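Local coordinates for exoenzyme S (Pseudomonas aeruginosa, PDB 6GN8), which probably acts as a secreted virulence toxin that activates GTP hydrolysis by host GTPases and transfers ADP-ribose, this chain carrying the ADP-ribosyltransferase part, at residues K26-G31 with S53-M58; V105-R110 with T152-S157; V121-V126 with V183-S188; D130-T135 with Y175-D180. The protein carries 2 engineered substitutions. One frame throughout, in Å; residues are numbered along the deposited sequence.

Overall arrangement
From the N terminus, contact 1 comes first, closing a partly helical loop by laying helix 24-36 against the start of helix 54-77. The other three contacts build the β core. Contacts 2, 3 and 4 open in turn at 105, 121 and 130; contact 2 then closes at 157, crossing both others, while contact 4 closes at 180, within the span of contact 3. Contacts 2 and 3 serve the five-stranded mixed sheet, contact 2 pairing outermost strand 106-112 with 149-155, contact 3 at the other side, by 126-128; contact 4 joins two strands of the three-stranded sheet. Contacts 2 and 4 touch where Thr108 OG1 lies 2.8 Å from Thr135 OG1, a probable hydrogen bond linking the sheets.

Contact 1 of 4, residues K26-G31 with S53-M58; sequences KALADG and SDAEVM
Ala29 and Ala55 bring two helices together with little more than methyl groups between them: the CB of Ala29 lies 3.9 Å from the CB of Ala55, and the latter also comes 3.7 Å from Ala29 N, on the backbone itself. Leu28 adds a second apolar touch, laying its CD2 branch 3.8 Å from Ala55 CB. Met58 comes from the following turn of its helix. Its chain bends at the thioether (chi3 -68°), bringing CE to 3.4 Å from Ala29 O and 3.9 Å from Ala29 CB, so that the terminal methyl packs on both side chain and backbone of the alanine. With small residues where the CA atoms come nearest, this is close helix-helix packing, the segment axes approaching to 8.5 Å at 38° between helix 24-36 and the first turn of helix 54-77. At the N-terminal end of helix 54-77, Ser53, the N-cap residue, and Glu56 form a capping box. Ser53 N donates to Glu56 OE1 (3.2 Å), meeting it from above the carboxylate plane, and Glu56 N returns a weak bond to Ser53 OG. Glu56 OE2 also forms a salt bridge with Lys98, tying the capped end to helix 83-99; Leu28 packs on Leu87 of that same helix.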
loop_
_atom_site.group_PDB
_atom_site.type_symbol
_atom_site.label_atom_id
_atom_site.label_comp_id
_atom_site.label_asym_id
_atom_site.label_seq_id
_atom_site.Cartn_x
_atom_site.Cartn_y
_atom_site.Cartn_z
ATOM N N LYS C 26 50.781 -10.109 -2.715
ATOM C CA LYS C 26 51.999 -10.861 -2.390
ATOM C C LYS C 26 52.685 -10.283 -1.125
ATOM O O LYS C 26 53.146 -11.062 -0.279
ATOM C CB LYS C 26 52.962 -10.877 -3.598
ATOM C CG LYS C 26 54.359 -11.436 -3.323
ATOM C CD LYS C 26 54.480 -12.946 -3.533
ATOM C CE LYS C 26 55.746 -13.535 -2.933
ATOM N NZ LYS C 26 56.997 -12.953 -3.504
ATOM N N ALA C 27 52.725 -8.933 -0.991
ATOM C CA ALA C 27 53.313 -8.250 0.171
ATOM C C ALA C 27 52.578 -8.656 1.484
ATOM O O ALA C 27 53.227 -9.048 2.471
ATOM C CB ALA C 27 53.262 -6.738 -0.027
ATOM N N LEU C 28 51.222 -8.593 1.455
ATOM C CA LEU C 28 50.340 -8.983 2.553
ATOM C C LEU C 28 50.430 -10.495 2.788
ATOM O O LEU C 28 50.520 -10.905 3.947
ATOM C CB LEU C 28 48.880 -8.546 2.285
ATOM C CG LEU C 28 47.815 -9.053 3.278
ATOM C CD1 LEU C 28 48.072 -8.570 4.714
ATOM C CD2 LEU C 28 46.432 -8.717 2.800
ATOM N N ALA C 29 50.437 -11.316 1.704
ATOM C CA ALA C 29 50.543 -12.777 1.816
ATOM C C ALA C 29 51.831 -13.172 2.521
ATOM O O ALA C 29 51.801 -14.038 3.394
ATOM C CB ALA C 29 50.467 -13.437 0.447
ATOM N N ASP C 30 52.953 -12.494 2.176
ATOM C CA ASP C 30 54.263 -12.707 2.788
ATOM C C ASP C 30 54.248 -12.297 4.238
ATOM O O ASP C 30 54.805 -13.016 5.072
ATOM C CB ASP C 30 55.352 -11.940 2.032
ATOM C CG ASP C 30 55.684 -12.515 0.668
ATOM O OD1 ASP C 30 55.342 -13.701 0.417
ATOM O OD2 ASP C 30 56.290 -11.787 -0.150
ATOM N N GLY C 31 53.591 -11.167 4.528
ATOM C CA GLY C 31 53.431 -10.644 5.882
ATOM C C GLY C 31 52.755 -11.639 6.808
ATOM O O GLY C 31 53.215 -11.842 7.935
ATOM N N SER C 53 42.669 -14.047 -3.457
ATOM C CA SER C 53 44.125 -14.149 -3.426
ATOM C C SER C 53 44.572 -15.048 -2.268
ATOM O O SER C 53 43.775 -15.313 -1.367
ATOM C CB SER C 53 44.734 -12.758 -3.254
ATOM O OG SER C 53 44.538 -12.252 -1.939
ATOM N N ASP C 54 45.848 -15.470 -2.262
ATOM C CA ASP C 54 46.444 -16.294 -1.199
ATOM C C ASP C 54 46.330 -15.605 0.156
ATOM O O ASP C 54 45.963 -16.244 1.120
ATOM C CB ASP C 54 47.930 -16.586 -1.491
ATOM C CG ASP C 54 48.246 -17.507 -2.660
ATOM O OD1 ASP C 54 47.328 -18.217 -3.127
ATOM O OD2 ASP C 54 49.432 -17.537 -3.091
ATOM N N ALA C 55 46.598 -14.290 0.200
ATOM C CA ALA C 55 46.524 -13.436 1.383
ATOM C C ALA C 55 45.150 -13.459 2.017
ATOM O O ALA C 55 45.046 -13.558 3.242
ATOM C CB ALA C 55 46.889 -12.009 1.018
ATOM N N GLU C 56 44.096 -13.403 1.180
ATOM C CA GLU C 56 42.693 -13.390 1.601
ATOM C C GLU C 56 42.257 -14.751 2.134
ATOM O O GLU C 56 41.609 -14.814 3.174
ATOM C CB GLU C 56 41.801 -12.948 0.426
ATOM C CG GLU C 56 41.962 -11.478 0.116
ATOM C CD GLU C 56 41.727 -11.046 -1.316
ATOM O OE1 GLU C 56 40.947 -11.706 -2.041
ATOM O OE2 GLU C 56 42.345 -10.034 -1.712
ATOM N N VAL C 57 42.608 -15.834 1.418
ATOM C CA VAL C 57 42.285 -17.220 1.784
ATOM C C VAL C 57 42.956 -17.545 3.137
ATOM O O VAL C 57 42.288 -18.074 4.013
ATOM C CB VAL C 57 42.664 -18.210 0.640
ATOM C CG1 VAL C 57 42.531 -19.669 1.077
ATOM C CG2 VAL C 57 41.814 -17.952 -0.602
ATOM N N MET C 58 44.235 -17.170 3.330
ATOM C CA MET C 58 44.917 -17.387 4.617
ATOM C C MET C 58 44.292 -16.523 5.733
ATOM O O MET C 58 44.076 -17.036 6.830
ATOM C CB MET C 58 46.426 -17.085 4.522
ATOM C CG MET C 58 47.209 -18.007 3.582
ATOM S SD MET C 58 48.994 -17.701 3.720
ATOM C CE MET C 58 49.121 -16.064 3.023
#

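Contact 2 of 4, residues V105-R110 with T152-S157; sequences VVKTFR and TVFGRS
Val106 pairs with Gly155 and Thr108 with Val153, each a hydrogen-bonded antiparallel pair, so four backbone bonds lace strand 106-112 to strand 149-155. Val106 N reaches Gly155 O at 2.9 Å, and Val153 N reaches Thr108 O at 2.8 Å. Weaker CA-H···O contacts fill the ladder between them, such as Lys107 CA to Val153 O (3.3 Å). Apolar packing gathers on the face that carries Lys107, Phe109, Thr152 and Phe154. Lys107 and Phe154 run side by side, pointing the same way, with Lys107 CB 3.6 Å from Phe154 CE1 and CD near CZ. CG of this lysine also lies 3.8 Å from the Thr152 methyl CG2. Val105 turns CG1 to the edge of the Phe154 ring, 3.9 Å from CD1; its other branch, CG2, approaches the Arg156 guanidinium at NE (3.5 Å), while Val105 N sits over one guanidinium face. On the opposite face of the sheet, Thr108 OG1 lies 3.6 Å from Val153 CB and is hydrogen-bonded to Thr135 OG1 of the neighbouring sheet. The lysine bends only at chi3 (61°), and its ammonium bonds to the backbone of another protein's chain, which also stacks an aromatic ring on Phe154. The chemistry is thus divided: the backbone builds the sheet, one face serves the partner protein, and the other faces the toxin's second sheet.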
loop_
_atom_site.group_PDB
_atom_site.type_symbol
_atom_site.label_atom_id
_atom_site.label_comp_id
_atom_site.label_asym_id
_atom_site.label_seq_id
_atom_site.Cartn_x
_atom_site.Cartn_y
_atom_site.Cartn_z
ATOM N N VAL C 105 19.769 -14.108 -2.151
ATOM C CA VAL C 105 19.721 -13.822 -0.721
ATOM C C VAL C 105 20.003 -15.144 -0.015
ATOM O O VAL C 105 19.501 -16.202 -0.442
ATOM C CB VAL C 105 18.346 -13.191 -0.328
ATOM C CG1 VAL C 105 18.165 -13.086 1.175
ATOM C CG2 VAL C 105 18.187 -11.823 -0.963
ATOM N N VAL C 106 20.869 -15.102 1.013
ATOM C CA VAL C 106 21.172 -16.314 1.728
ATOM C C VAL C 106 20.691 -16.164 3.204
ATOM O O VAL C 106 20.808 -15.095 3.812
ATOM C CB VAL C 106 22.657 -16.769 1.557
ATOM C CG1 VAL C 106 23.636 -15.860 2.274
ATOM C CG2 VAL C 106 22.854 -18.219 1.990
ATOM N N LYS C 107 20.086 -17.252 3.733
ATOM C CA LYS C 107 19.621 -17.345 5.098
ATOM C C LYS C 107 20.675 -18.071 5.935
ATOM O O LYS C 107 21.017 -19.233 5.642
ATOM C CB LYS C 107 18.270 -18.054 5.161
ATOM C CG LYS C 107 17.738 -18.307 6.590
ATOM C CD LYS C 107 16.354 -19.001 6.574
ATOM C CE LYS C 107 16.389 -20.359 5.912
ATOM N NZ LYS C 107 15.050 -20.994 5.846
ATOM N N THR C 108 21.165 -17.395 6.993
ATOM C CA THR C 108 22.171 -17.974 7.903
ATOM C C THR C 108 21.748 -17.746 9.343
ATOM O O THR C 108 20.831 -16.970 9.614
ATOM C CB THR C 108 23.578 -17.435 7.626
ATOM O OG1 THR C 108 23.595 -16.018 7.817
ATOM C CG2 THR C 108 24.119 -17.821 6.238
ATOM N N PHE C 109 22.393 -18.452 10.263
ATOM C CA PHE C 109 22.010 -18.465 11.669
ATOM C C PHE C 109 23.169 -18.133 12.547
ATOM O O PHE C 109 24.332 -18.333 12.175
ATOM C CB PHE C 109 21.419 -19.844 12.030
ATOM C CG PHE C 109 20.496 -20.365 10.937
ATOM C CD1 PHE C 109 19.211 -19.853 10.787
ATOM C CD2 PHE C 109 20.965 -21.265 9.976
ATOM C CE1 PHE C 109 18.399 -20.271 9.737
ATOM C CE2 PHE C 109 20.145 -21.679 8.929
ATOM C CZ PHE C 109 18.866 -21.197 8.830
ATOM N N ARG C 110 22.857 -17.593 13.722
ATOM C CA ARG C 110 23.895 -17.182 14.656
ATOM C C ARG C 110 23.381 -17.234 16.101
ATOM O O ARG C 110 22.328 -16.700 16.399
ATOM C CB ARG C 110 24.357 -15.769 14.275
ATOM C CG ARG C 110 25.349 -15.148 15.212
ATOM C CD ARG C 110 25.581 -13.717 14.824
ATOM N NE ARG C 110 26.229 -13.017 15.927
ATOM C CZ ARG C 110 27.537 -12.962 16.115
ATOM N NH1 ARG C 110 28.364 -13.544 15.255
ATOM N NH2 ARG C 110 28.034 -12.324 17.161
ATOM N N THR C 152 18.430 -15.028 12.858
ATOM C CA THR C 152 18.257 -15.501 11.492
ATOM C C THR C 152 18.625 -14.280 10.662
ATOM O O THR C 152 18.073 -13.189 10.866
ATOM C CB THR C 152 16.858 -16.095 11.256
ATOM O OG1 THR C 152 16.630 -17.117 12.212
ATOM C CG2 THR C 152 16.683 -16.656 9.873
ATOM N N VAL C 153 19.615 -14.451 9.773
ATOM C CA VAL C 153 20.213 -13.381 8.995
ATOM C C VAL C 153 19.926 -13.599 7.521
ATOM O O VAL C 153 20.063 -14.713 7.000
ATOM C CB VAL C 153 21.765 -13.322 9.293
ATOM C CG1 VAL C 153 22.451 -12.138 8.610
ATOM C CG2 VAL C 153 22.071 -13.325 10.795
ATOM N N PHE C 154 19.579 -12.505 6.837
ATOM C CA PHE C 154 19.362 -12.474 5.379
ATOM C C PHE C 154 20.303 -11.452 4.771
ATOM O O PHE C 154 20.300 -10.291 5.190
ATOM C CB PHE C 154 17.890 -12.152 5.027
ATOM C CG PHE C 154 16.957 -13.261 5.423
ATOM C CD1 PHE C 154 16.732 -14.338 4.571
ATOM C CD2 PHE C 154 16.358 -13.271 6.681
ATOM C CE1 PHE C 154 15.867 -15.375 4.942
ATOM C CE2 PHE C 154 15.515 -14.312 7.064
ATOM C CZ PHE C 154 15.274 -15.361 6.192
ATOM N N GLY C 155 21.125 -11.895 3.825
ATOM C CA GLY C 155 22.075 -11.006 3.166
ATOM C C GLY C 155 22.575 -11.467 1.811
ATOM O O GLY C 155 22.226 -12.555 1.342
ATOM N N ARG C 156 23.406 -10.632 1.176
ATOM C CA ARG C 156 24.018 -10.958 -0.106
ATOM C C ARG C 156 25.556 -10.788 -0.089
ATOM O O ARG C 156 26.225 -11.391 -0.931
ATOM C CB ARG C 156 23.415 -10.087 -1.212
ATOM C CG ARG C 156 22.160 -10.675 -1.825
ATOM C CD ARG C 156 21.664 -9.816 -2.976
ATOM N NE ARG C 156 20.228 -9.987 -3.196
ATOM C CZ ARG C 156 19.686 -10.459 -4.314
ATOM N NH1 ARG C 156 18.370 -10.593 -4.416
ATOM N NH2 ARG C 156 20.457 -10.798 -5.341
ATOM N N SER C 157 26.114 -9.987 0.856
ATOM C CA SER C 157 27.551 -9.620 0.869
ATOM C C SER C 157 28.466 -10.519 1.726
ATOM O O SER C 157 29.637 -10.177 1.935
ATOM C CB SER C 157 27.718 -8.172 1.317
ATOM O OG SER C 157 26.941 -7.361 0.451
#

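Contact 3 of 4, residues V121-V126 with V183-S188; sequences VEEGKV and VLLSAS
Glu123 leaves the backbone with chi1 at -136°, away from a staggered position, and then runs extended beyond CG (chi2 173°), carrying its carboxylate alongside Leu185 to the backbone of Ser186. There OE2 accepts Ser186 N at 2.8 Å in an almost straight bond, through the lone pair facing away from the other oxygen. The carboxylate also binds the chain of another protein, OE2 by a salt bridge to a basic side chain and OE1 by a hydrogen bond to a polar one, so the one carboxylate serves both the fold and the partner. Two backbone bonds frame the remainder: Gly124 N to Val183 O (2.7 Å) and Val183 N to Lys125 O (3.1 Å). Both involve the type II β turn of Glu122 to Lys125, closed by Lys125 N bonding Glu122 O, with Gly124 taking the positive phi (86°) of its third position. The one apolar side-chain contact puts Val121 CG1 3.7 Å from Val183 CG2. Leu184 and Leu185 both face Val197 in a classic β bulge, where the chain turns a corner. The loop entering strand 126-128 is thereby pinned beside strand 180-188, whose other flank pairs with strand 194-200 and whose Val183 packs on Leu198.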
loop_
_atom_site.group_PDB
_atom_site.type_symbol
_atom_site.label_atom_id
_atom_site.label_comp_id
_atom_site.label_asym_id
_atom_site.label_seq_id
_atom_site.Cartn_x
_atom_site.Cartn_y
_atom_site.Cartn_z
ATOM N N VAL C 121 19.828 -1.789 19.155
ATOM C CA VAL C 121 19.059 -1.432 17.952
ATOM C C VAL C 121 17.577 -1.784 18.125
ATOM O O VAL C 121 17.236 -2.935 18.408
ATOM C CB VAL C 121 19.639 -2.071 16.659
ATOM C CG1 VAL C 121 19.005 -1.455 15.416
ATOM C CG2 VAL C 121 21.160 -1.933 16.607
ATOM N N GLU C 122 16.695 -0.794 17.945
ATOM C CA GLU C 122 15.266 -1.076 18.057
ATOM C C GLU C 122 14.757 -1.672 16.731
ATOM O O GLU C 122 15.422 -1.536 15.702
ATOM C CB GLU C 122 14.460 0.171 18.501
ATOM C CG GLU C 122 14.518 1.370 17.574
ATOM C CD GLU C 122 13.323 2.307 17.644
ATOM O OE1 GLU C 122 12.254 1.966 17.082
ATOM O OE2 GLU C 122 13.464 3.394 18.251
ATOM N N GLU C 123 13.594 -2.353 16.777
ATOM C CA GLU C 123 12.935 -3.025 15.655
ATOM C C GLU C 123 12.638 -2.029 14.533
ATOM O O GLU C 123 12.140 -0.930 14.797
ATOM C CB GLU C 123 11.647 -3.684 16.170
ATOM C CG GLU C 123 11.370 -5.095 15.684
ATOM C CD GLU C 123 10.180 -5.760 16.353
ATOM O OE1 GLU C 123 9.058 -5.212 16.275
ATOM O OE2 GLU C 123 10.366 -6.836 16.958
ATOM N N GLY C 124 13.029 -2.390 13.312
ATOM C CA GLY C 124 12.876 -1.579 12.102
ATOM C C GLY C 124 13.996 -0.573 11.835
ATOM O O GLY C 124 14.038 0.062 10.774
ATOM N N LYS C 125 14.897 -0.396 12.809
ATOM C CA LYS C 125 16.029 0.500 12.706
ATOM C C LYS C 125 17.301 -0.300 12.383
ATOM O O LYS C 125 17.323 -1.541 12.524
ATOM C CB LYS C 125 16.186 1.310 14.001
ATOM C CG LYS C 125 15.013 2.251 14.312
ATOM C CD LYS C 125 14.714 3.321 13.262
ATOM C CE LYS C 125 14.199 4.613 13.862
ATOM N NZ LYS C 125 12.809 4.496 14.376
ATOM N N VAL C 126 18.353 0.407 11.932
ATOM C CA VAL C 126 19.582 -0.256 11.565
ATOM C C VAL C 126 20.708 0.099 12.558
ATOM O O VAL C 126 20.705 1.168 13.184
ATOM C CB VAL C 126 20.006 -0.080 10.072
ATOM C CG1 VAL C 126 18.867 0.408 9.193
ATOM C CG2 VAL C 126 21.263 0.759 9.892
ATOM N N VAL C 183 17.041 -4.600 12.090
ATOM C CA VAL C 183 16.372 -5.541 12.961
ATOM C C VAL C 183 14.921 -5.668 12.453
ATOM O O VAL C 183 14.132 -4.770 12.674
ATOM C CB VAL C 183 16.452 -5.110 14.443
ATOM C CG1 VAL C 183 15.691 -6.100 15.345
ATOM C CG2 VAL C 183 17.902 -4.990 14.882
ATOM N N LEU C 184 14.589 -6.759 11.750
ATOM C CA LEU C 184 13.241 -6.992 11.228
ATOM C C LEU C 184 12.269 -7.444 12.327
ATOM O O LEU C 184 11.061 -7.263 12.207
ATOM C CB LEU C 184 13.289 -8.056 10.110
ATOM C CG LEU C 184 14.017 -7.679 8.793
ATOM C CD1 LEU C 184 13.698 -8.657 7.726
ATOM C CD2 LEU C 184 13.655 -6.266 8.317
ATOM N N LEU C 185 12.791 -8.103 13.357
ATOM C CA LEU C 185 12.036 -8.651 14.482
ATOM C C LEU C 185 12.987 -8.941 15.605
ATOM O O LEU C 185 14.064 -9.520 15.378
ATOM C CB LEU C 185 11.295 -9.939 14.061
ATOM C CG LEU C 185 10.415 -10.633 15.106
ATOM C CD1 LEU C 185 9.060 -9.942 15.256
ATOM C CD2 LEU C 185 10.237 -12.106 14.779
ATOM N N SER C 186 12.594 -8.522 16.820
ATOM C CA SER C 186 13.277 -8.804 18.080
ATOM C C SER C 186 12.222 -9.195 19.076
ATOM O O SER C 186 11.322 -8.424 19.391
ATOM C CB SER C 186 14.128 -7.642 18.571
ATOM O OG SER C 186 15.030 -8.191 19.519
ATOM N N ALA C 187 12.289 -10.433 19.505
ATOM C CA ALA C 187 11.306 -11.031 20.371
ATOM C C ALA C 187 11.998 -11.926 21.321
ATOM O O ALA C 187 13.123 -12.318 21.070
ATOM C CB ALA C 187 10.319 -11.827 19.539
ATOM N N SER C 188 11.339 -12.228 22.414
ATOM C CA SER C 188 11.745 -13.149 23.465
ATOM C C SER C 188 10.763 -14.330 23.547
ATOM O O SER C 188 9.544 -14.140 23.439
ATOM C CB SER C 188 11.789 -12.425 24.807
ATOM O OG SER C 188 12.217 -13.283 25.850
#

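Contact 4 of 4, residues D130-T135 with Y175-D180; sequences DGYLST and YNKETD
Leu133 and Tyr175 join strands 133-136 and 172-175 as an antiparallel hydrogen-bonded pair, and the chain running on from Tyr175 folds back over the loop that precedes Leu133. Leu133 N donates to Tyr175 O at 3.0 Å, and Tyr175 N to Leu133 O at 2.8 Å. Beyond this pair, Lys177 lies across the ring of Tyr132: its CB stands 3.8 Å from the ring centroid, almost exactly on the normal, a CH-pi contact over the face. With chi1 at 65°, CG lies between backbone N and carbonyl carbon and the chain continues over the ring toward the phenol oxygen. Asp89 OD1 of helix 83-99 takes both polar ends: it is hydrogen-bonded to Tyr132 OH and forms a salt bridge with Lys177 NZ. Water bridges Asp130 O to Glu178 OE1, 2.8 Å to each, and a second water links Asp130 OD1 to Glu178 OE2, the latter bond weak, between two carboxylates of like charge. Asn176 to Thr179 form a type II β turn; Thr179 OG1 donates to Asn176 O at 2.7 Å, beside the weak turn bond from Thr179 N. Ser134 and Thr135, continued by Ser136, match the Ser-Thr-Ser strand motif of R-S-E mono-ADP-ribosyltransferases, consistent with a place in the core of that fold.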
loop_
_atom_site.group_PDB
_atom_site.type_symbol
_atom_site.label_atom_id
_atom_site.label_comp_id
_atom_site.label_asym_id
_atom_site.label_seq_id
_atom_site.Cartn_x
_atom_site.Cartn_y
_atom_site.Cartn_z
ATOM N N ASP C 130 30.855 -4.009 15.517
ATOM C CA ASP C 130 32.179 -3.470 15.184
ATOM C C ASP C 130 33.123 -4.579 14.717
ATOM O O ASP C 130 34.041 -4.319 13.927
ATOM C CB ASP C 130 32.786 -2.690 16.354
ATOM C CG ASP C 130 32.249 -1.280 16.520
ATOM O OD1 ASP C 130 31.465 -0.823 15.638
ATOM O OD2 ASP C 130 32.619 -0.623 17.517
ATOM N N GLY C 131 32.886 -5.798 15.199
ATOM C CA GLY C 131 33.644 -6.965 14.774
ATOM C C GLY C 131 33.047 -7.564 13.519
ATOM O O GLY C 131 31.999 -7.115 13.047
ATOM N N TYR C 132 33.706 -8.583 12.959
ATOM C CA TYR C 132 33.155 -9.322 11.816
ATOM C C TYR C 132 31.979 -10.160 12.336
ATOM O O TYR C 132 31.957 -10.502 13.529
ATOM C CB TYR C 132 34.234 -10.198 11.156
ATOM C CG TYR C 132 35.271 -9.380 10.425
ATOM C CD1 TYR C 132 36.406 -8.906 11.081
ATOM C CD2 TYR C 132 35.122 -9.075 9.074
ATOM C CE1 TYR C 132 37.332 -8.094 10.426
ATOM C CE2 TYR C 132 36.050 -8.274 8.406
ATOM C CZ TYR C 132 37.160 -7.802 9.084
ATOM O OH TYR C 132 38.090 -7.053 8.425
ATOM N N LEU C 133 30.982 -10.433 11.478
ATOM C CA LEU C 133 29.792 -11.197 11.863
ATOM C C LEU C 133 29.783 -12.604 11.223
ATOM O O LEU C 133 29.466 -12.792 10.035
ATOM C CB LEU C 133 28.503 -10.438 11.508
ATOM C CG LEU C 133 27.236 -10.897 12.241
ATOM C CD1 LEU C 133 27.158 -10.282 13.630
ATOM C CD2 LEU C 133 25.994 -10.525 11.472
ATOM N N SER C 134 30.134 -13.582 12.044
ATOM C CA SER C 134 30.137 -14.990 11.693
ATOM C C SER C 134 28.717 -15.536 11.841
ATOM O O SER C 134 28.032 -15.350 12.862
ATOM C CB SER C 134 31.119 -15.765 12.576
ATOM O OG SER C 134 32.400 -15.142 12.592
ATOM N N THR C 135 28.258 -16.156 10.782
ATOM C CA THR C 135 26.964 -16.810 10.758
ATOM C C THR C 135 27.243 -18.194 10.175
ATOM O O THR C 135 28.334 -18.429 9.636
ATOM C CB THR C 135 25.916 -15.974 9.997
ATOM O OG1 THR C 135 26.226 -15.980 8.621
ATOM C CG2 THR C 135 25.795 -14.532 10.486
ATOM N N TYR C 175 30.055 -11.961 7.416
ATOM C CA TYR C 175 29.681 -10.596 7.002
ATOM C C TYR C 175 30.781 -9.671 7.512
ATOM O O TYR C 175 31.379 -9.939 8.562
ATOM C CB TYR C 175 28.268 -10.184 7.492
ATOM C CG TYR C 175 27.187 -10.874 6.686
ATOM C CD1 TYR C 175 26.729 -10.328 5.489
ATOM C CD2 TYR C 175 26.680 -12.116 7.078
ATOM C CE1 TYR C 175 25.785 -10.993 4.703
ATOM C CE2 TYR C 175 25.725 -12.780 6.308
ATOM C CZ TYR C 175 25.285 -12.215 5.119
ATOM O OH TYR C 175 24.407 -12.878 4.312
ATOM N N ASN C 176 31.080 -8.629 6.726
ATOM C CA ASN C 176 32.121 -7.630 6.950
ATOM C C ASN C 176 31.963 -6.908 8.298
ATOM O O ASN C 176 30.849 -6.773 8.802
ATOM C CB ASN C 176 32.073 -6.605 5.797
ATOM C CG ASN C 176 33.389 -5.986 5.403
ATOM O OD1 ASN C 176 33.494 -5.358 4.363
ATOM N ND2 ASN C 176 34.422 -6.159 6.189
ATOM N N LYS C 177 33.072 -6.448 8.886
ATOM C CA LYS C 177 32.979 -5.719 10.148
ATOM C C LYS C 177 32.226 -4.405 9.868
ATOM O O LYS C 177 32.381 -3.849 8.783
ATOM C CB LYS C 177 34.374 -5.496 10.778
ATOM C CG LYS C 177 35.294 -4.611 9.978
ATOM C CD LYS C 177 36.533 -4.219 10.758
ATOM C CE LYS C 177 37.409 -3.237 9.993
ATOM N NZ LYS C 177 38.110 -3.869 8.836
ATOM N N GLU C 178 31.357 -3.968 10.795
ATOM C CA GLU C 178 30.543 -2.740 10.684
ATOM C C GLU C 178 29.463 -2.838 9.574
ATOM O O GLU C 178 29.028 -1.809 9.038
ATOM C CB GLU C 178 31.422 -1.482 10.497
ATOM C CG GLU C 178 32.283 -1.170 11.714
ATOM C CD GLU C 178 33.227 0.004 11.557
ATOM O OE1 GLU C 178 34.444 -0.190 11.776
ATOM O OE2 GLU C 178 32.759 1.114 11.213
ATOM N N THR C 179 29.003 -4.064 9.257
ATOM C CA THR C 179 27.943 -4.259 8.272
ATOM C C THR C 179 26.628 -3.900 8.932
ATOM O O THR C 179 26.219 -4.520 9.923
ATOM C CB THR C 179 27.924 -5.676 7.668
ATOM O OG1 THR C 179 29.111 -5.850 6.905
ATOM C CG2 THR C 179 26.698 -5.911 6.751
ATOM N N ASP C 180 25.995 -2.870 8.375
ATOM C CA ASP C 180 24.718 -2.343 8.793
ATOM C C ASP C 180 23.645 -3.380 8.538
ATOM O O ASP C 180 23.455 -3.862 7.414
ATOM C CB ASP C 180 24.412 -1.018 8.055
ATOM C CG ASP C 180 25.077 0.229 8.606
ATOM O OD1 ASP C 180 25.363 0.267 9.824
ATOM O OD2 ASP C 180 25.273 1.186 7.828
HETATM O O HOH W 1 35.542 -2.028 13.623
HETATM O O HOH W 2 31.412 1.883 14.019
#